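Local coordinates for protein xylulose kinase (Escherichia coli, PDB 2ITM) that phosphorylates D-xylulose to D-xylulose 5-phosphate at the expense of ATP, and less efficiently 1-deoxy-D-xylulose, working as a homodimer of the FGGY kinase family, at residues 130-135 with 192-197; 432-437 with 443-448. All coordinates share one frame; numbering follows the deposited sequence.

Contact 1: 130-135 with 192-197; sequences PKLLWV and CDLSRD. With SO4 (sulfate ion), chain D.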
# COMPACT_ATOMS: atom_id res chain seq x y z
N PRO A 130 -0.83 -8.04 36.21
CA PRO A 130 -0.62 -9.24 35.44
C PRO A 130 0.84 -9.65 35.34
O PRO A 130 1.14 -10.83 35.23
CB PRO A 130 -1.17 -8.91 34.06
CG PRO A 130 -1.20 -7.47 34.00
CD PRO A 130 -1.39 -6.97 35.37
N LYS A 131 1.74 -8.70 35.36
CA LYS A 131 3.17 -8.94 35.35
C LYS A 131 3.56 -9.83 36.51
O LYS A 131 4.38 -10.72 36.38
CB LYS A 131 3.97 -7.67 35.39
CG LYS A 131 4.03 -6.92 34.08
CD LYS A 131 4.70 -5.57 34.23
CE LYS A 131 4.32 -4.65 33.11
NZ LYS A 131 4.80 -3.27 33.33
N LEU A 132 2.94 -9.59 37.65
CA LEU A 132 3.24 -10.36 38.84
C LEU A 132 2.68 -11.76 38.88
O LEU A 132 3.33 -12.66 39.40
CB LEU A 132 2.91 -9.58 40.10
CG LEU A 132 4.21 -8.83 40.45
CD1 LEU A 132 4.08 -7.37 40.20
CD2 LEU A 132 4.77 -9.17 41.79
N LEU A 133 1.49 -11.94 38.32
CA LEU A 133 0.98 -13.27 38.04
C LEU A 133 1.91 -14.07 37.14
O LEU A 133 2.16 -15.23 37.39
CB LEU A 133 -0.41 -13.20 37.44
CG LEU A 133 -1.57 -13.68 38.30
CD1 LEU A 133 -1.95 -12.63 39.31
CD2 LEU A 133 -2.76 -14.04 37.45
N TRP A 134 2.43 -13.44 36.10
CA TRP A 134 3.38 -14.09 35.21
C TRP A 134 4.63 -14.57 35.95
O TRP A 134 5.04 -15.70 35.80
CB TRP A 134 3.78 -13.18 34.05
CG TRP A 134 4.64 -13.82 33.02
CD1 TRP A 134 4.24 -14.36 31.85
CD2 TRP A 134 6.06 -14.00 33.07
NE1 TRP A 134 5.31 -14.86 31.15
CE2 TRP A 134 6.44 -14.64 31.88
CE3 TRP A 134 7.05 -13.67 33.99
CZ2 TRP A 134 7.76 -14.97 31.60
CZ3 TRP A 134 8.35 -13.98 33.70
CH2 TRP A 134 8.70 -14.63 32.52
N VAL A 135 5.21 -13.70 36.76
CA VAL A 135 6.34 -14.10 37.57
C VAL A 135 6.00 -15.25 38.52
O VAL A 135 6.73 -16.22 38.60
CB VAL A 135 6.94 -12.91 38.35
CG1 VAL A 135 7.92 -13.40 39.42
CG2 VAL A 135 7.61 -11.93 37.41
N CYS A 192 -3.69 -11.72 43.24
CA CYS A 192 -2.34 -11.88 42.77
C CYS A 192 -1.46 -12.49 43.84
O CYS A 192 -0.26 -12.61 43.67
CB CYS A 192 -1.78 -10.52 42.33
SG CYS A 192 -2.72 -9.66 41.06
N ASP A 193 -2.07 -12.89 44.95
CA ASP A 193 -1.34 -13.40 46.09
C ASP A 193 -0.34 -12.38 46.62
O ASP A 193 0.83 -12.68 46.82
CB ASP A 193 -0.61 -14.68 45.72
CG ASP A 193 -0.76 -15.74 46.76
OD1 ASP A 193 -0.47 -15.47 47.94
OD2 ASP A 193 -1.18 -16.89 46.50
N LEU A 194 -0.83 -11.18 46.83
CA LEU A 194 -0.01 -10.14 47.41
C LEU A 194 -0.80 -9.55 48.55
O LEU A 194 -1.97 -9.84 48.72
CB LEU A 194 0.32 -9.09 46.37
CG LEU A 194 1.17 -9.61 45.22
CD1 LEU A 194 1.35 -8.60 44.12
CD2 LEU A 194 2.50 -10.10 45.72
N SER A 195 -0.14 -8.73 49.34
CA SER A 195 -0.81 -8.00 50.38
C SER A 195 -0.31 -6.57 50.42
O SER A 195 0.68 -6.23 49.79
CB SER A 195 -0.60 -8.65 51.73
OG SER A 195 0.73 -8.47 52.17
N ARG A 196 -1.01 -5.74 51.17
CA ARG A 196 -0.68 -4.33 51.34
C ARG A 196 0.73 -4.14 51.85
O ARG A 196 1.36 -3.13 51.58
CB ARG A 196 -1.68 -3.67 52.30
CG ARG A 196 -3.12 -3.98 51.99
CD ARG A 196 -4.12 -3.36 52.94
NE ARG A 196 -4.05 -1.91 52.91
CZ ARG A 196 -4.92 -1.13 52.29
NH1 ARG A 196 -5.95 -1.66 51.65
NH2 ARG A 196 -4.77 0.17 52.33
N ASP A 197 1.22 -5.13 52.59
CA ASP A 197 2.57 -5.13 53.13
C ASP A 197 3.61 -5.15 52.02
O ASP A 197 4.75 -4.77 52.24
CB ASP A 197 2.77 -6.34 54.03
CG ASP A 197 1.64 -6.53 55.03
OD1 ASP A 197 1.68 -5.90 56.10
OD2 ASP A 197 0.67 -7.28 54.83
S SO4 D . -2.50 1.13 55.17
O1 SO4 D . -2.70 2.57 55.20
O2 SO4 D . -2.47 0.66 53.79
O3 SO4 D . -1.25 0.80 55.84
O4 SO4 D . -3.61 0.51 55.89
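Oxygen O2 of a sulfate ion is gripped by two N-H groups of Arg196, further along the segment whose beginning, Cys192 and Leu194, packs on Leu133 and Leu132 of helix 128-138. Arg196 NH2 lies 2.8 Å from sulfate O2 and bonds fairly straight, at 159°; Arg196 NE stands 3.1 Å from the same oxygen and is more bent, at 139°. O2 therefore sits at the edge of the guanidinium and in its plane, a fork closing on one atom. Arg196 NH2 also makes a salt bridge to Asp183, which probably helps hold the group in place. The sulfate probably comes from the crystallisation liquor. One residue on, Asp197 OD2 accepts a 2.9 Å hydrogen bond from Ser195 OG through its anti lone pair, tying the loop to the start of a 3-10 turn.

The contact with 130-135 itself is apolar and small, burying 173 Å² in all. Leu133 reaches over with one methyl: CD1 is 3.5 Å from Cys192 SG and 3.6 Å from Cys192 CA, lodged against the base of the cysteine. The sulfur meets it because it stands opposite its own carbonyl carbon, beside the backbone N (chi1 -57°). Leu132 and Leu194 cross at about a right angle and meet methyl to methyl, Leu132 CD2 to Leu194 CD1, at 4.2 Å.

Asp193, with positive phi, is the C-prime residue of the Schellman motif that ends helix 186-190, and Cys192 and Leu194 flank this turn. Around them, Trp176 touches both Leu132 and Cys192, Phe143 of helix 140-143 meets Leu194, and helix 102-111 packs on Leu133, so the chain between helix 186-190 and strand 201-203 packs among helices 128-138, 140-143 and 102-111.

Contact 2: 432-437 with 443-448; sequences AQIAAN and IELLPQ
Leu445 points toward the end of helix 424-436, and its two methyls meet different parts of it. CD1 comes in over the backbone: it lies 3.9 Å from Ile434 CA, 4.1 Å from Gln433 O and 4.2 Å from Asn437 CB, so one methyl spans the last turn of the helix and the residue that leaves it. CD2 takes the other branch, 3.7 Å from Gln433 NE2. The Gln433 chain runs extended beyond CG and passes Leu445 on a slant, bringing the amide nitrogen against this methyl in a van der Waals contact. With Leu445 CG beside the backbone N (chi1 -63°) and chi2 at 163°, the two methyls divide between these neighbours.

Ile434 and Leu446 meet quite differently, crossing at about a right angle with their ends touching, Ile434 CD1 to Leu446 CD1 at 3.8 Å. Although the root of Ile434 does not aim at the other segment, its CG1 branch carries on nearly straight (chi2 -171°) and brings CD1 across to the leucine. Leu446, the first residue to leave helical angles after helix 442-445, likewise reaches in with its far end. Apart from the Gln433 amide and backbone atoms, the contact is made by aliphatic groups, and it buries 242 Å² in all. At its own end the long helix is finished by backbone bonding, with Asn437 N 3.1 Å from Ile434 O.

Helix 424-436 also touches the N-terminal domain: Gln433 and Ala436 meet Tyr2 of strand 2-7, and Ala436 meets Ala70 of strand 70-75. The arrangement is two consecutive helices joined by a short loop and packed at their ends, here the link that carries the chain from helix 424-436 towards edge strand 451-455 of the C-terminal sheet in this actin-like, two-domain sugar kinase.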
# COMPACT_ATOMS: atom_id res chain seq x y z
N ALA A 432 6.64 19.91 43.67
CA ALA A 432 7.54 20.30 44.74
C ALA A 432 7.31 21.74 45.21
O ALA A 432 7.31 22.02 46.39
CB ALA A 432 8.97 20.11 44.32
N GLN A 433 7.12 22.64 44.25
CA GLN A 433 6.65 23.97 44.52
C GLN A 433 5.45 24.03 45.44
O GLN A 433 5.44 24.78 46.38
CB GLN A 433 6.30 24.66 43.23
CG GLN A 433 7.41 25.43 42.64
CD GLN A 433 6.93 26.49 41.70
OE1 GLN A 433 6.44 26.20 40.63
NE2 GLN A 433 7.05 27.73 42.12
N ILE A 434 4.44 23.27 45.12
CA ILE A 434 3.22 23.21 45.90
C ILE A 434 3.55 22.86 47.34
O ILE A 434 3.20 23.57 48.25
CB ILE A 434 2.25 22.18 45.31
CG1 ILE A 434 1.78 22.62 43.92
CG2 ILE A 434 1.06 22.00 46.21
CD1 ILE A 434 0.68 21.78 43.38
N ALA A 435 4.25 21.76 47.53
CA ALA A 435 4.60 21.30 48.86
C ALA A 435 5.44 22.32 49.59
O ALA A 435 5.28 22.50 50.79
CB ALA A 435 5.33 19.99 48.77
N ALA A 436 6.33 22.99 48.87
CA ALA A 436 7.17 23.99 49.47
C ALA A 436 6.49 25.32 49.77
O ALA A 436 6.99 26.09 50.56
CB ALA A 436 8.42 24.21 48.66
N ASN A 437 5.36 25.58 49.13
CA ASN A 437 4.62 26.82 49.35
C ASN A 437 3.17 26.54 49.71
O ASN A 437 2.28 26.80 48.95
CB ASN A 437 4.68 27.73 48.13
CG ASN A 437 6.09 28.02 47.67
OD1 ASN A 437 6.59 27.41 46.74
ND2 ASN A 437 6.72 28.97 48.31
N ILE A 443 -3.84 27.92 41.55
CA ILE A 443 -3.98 29.02 40.61
C ILE A 443 -2.65 29.72 40.48
O ILE A 443 -2.18 29.96 39.38
CB ILE A 443 -5.05 30.00 41.10
CG1 ILE A 443 -6.29 29.25 41.57
CG2 ILE A 443 -5.38 30.98 40.03
CD1 ILE A 443 -5.99 28.09 42.52
N GLU A 444 -2.04 30.02 41.63
CA GLU A 444 -0.78 30.75 41.65
C GLU A 444 0.36 29.95 41.02
O GLU A 444 1.14 30.48 40.25
CB GLU A 444 -0.41 31.16 43.08
CG GLU A 444 -1.49 31.92 43.84
CD GLU A 444 -1.02 32.46 45.19
OE1 GLU A 444 0.05 33.09 45.24
OE2 GLU A 444 -1.72 32.25 46.19
N LEU A 445 0.48 28.68 41.38
CA LEU A 445 1.72 27.96 41.16
C LEU A 445 1.65 27.09 39.91
O LEU A 445 2.68 26.66 39.39
CB LEU A 445 2.08 27.11 42.38
CG LEU A 445 2.36 27.82 43.69
CD1 LEU A 445 2.28 26.86 44.80
CD2 LEU A 445 3.71 28.47 43.64
N LEU A 446 0.43 26.83 39.43
CA LEU A 446 0.20 25.95 38.29
C LEU A 446 -0.53 26.68 37.17
O LEU A 446 -1.68 26.41 36.89
CB LEU A 446 -0.60 24.72 38.71
CG LEU A 446 -0.08 23.79 39.81
CD1 LEU A 446 -1.07 22.73 40.10
CD2 LEU A 446 1.26 23.21 39.47
N PRO A 447 0.17 27.60 36.51
CA PRO A 447 -0.44 28.41 35.46
C PRO A 447 -0.52 27.63 34.16
O PRO A 447 0.28 26.74 33.93
CB PRO A 447 0.56 29.54 35.31
CG PRO A 447 1.84 28.90 35.56
CD PRO A 447 1.62 27.79 36.53
N GLN A 448 -1.49 27.96 33.33
CA GLN A 448 -1.52 27.46 31.97
C GLN A 448 -0.32 27.97 31.22
O GLN A 448 0.26 28.97 31.60
CB GLN A 448 -2.79 27.91 31.29
CG GLN A 448 -3.60 26.79 30.78
CD GLN A 448 -4.92 26.71 31.48
OE1 GLN A 448 -4.99 26.31 32.63
NE2 GLN A 448 -5.97 27.11 30.79

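How the contacts relate
Contact 1 is complete before contact 2 opens, so the two follow in series along the chain, their centres 36 Å apart and their nearest atoms about 23 Å apart, with no touch. Contact 1 joins parts of the N-terminal FGGY domain, in a helical region where the side chain of Leu132 is about 10 Å from that of His78, which binds substrate. Contact 2 involves helix 424-436 of the C-terminal domain, yet this helix also reaches the six-stranded N-terminal sheet. Contact 1 thus lies within one domain; contact 2, away from the annotated sites, has a position consistent with a place where the two domains of the kinase meet.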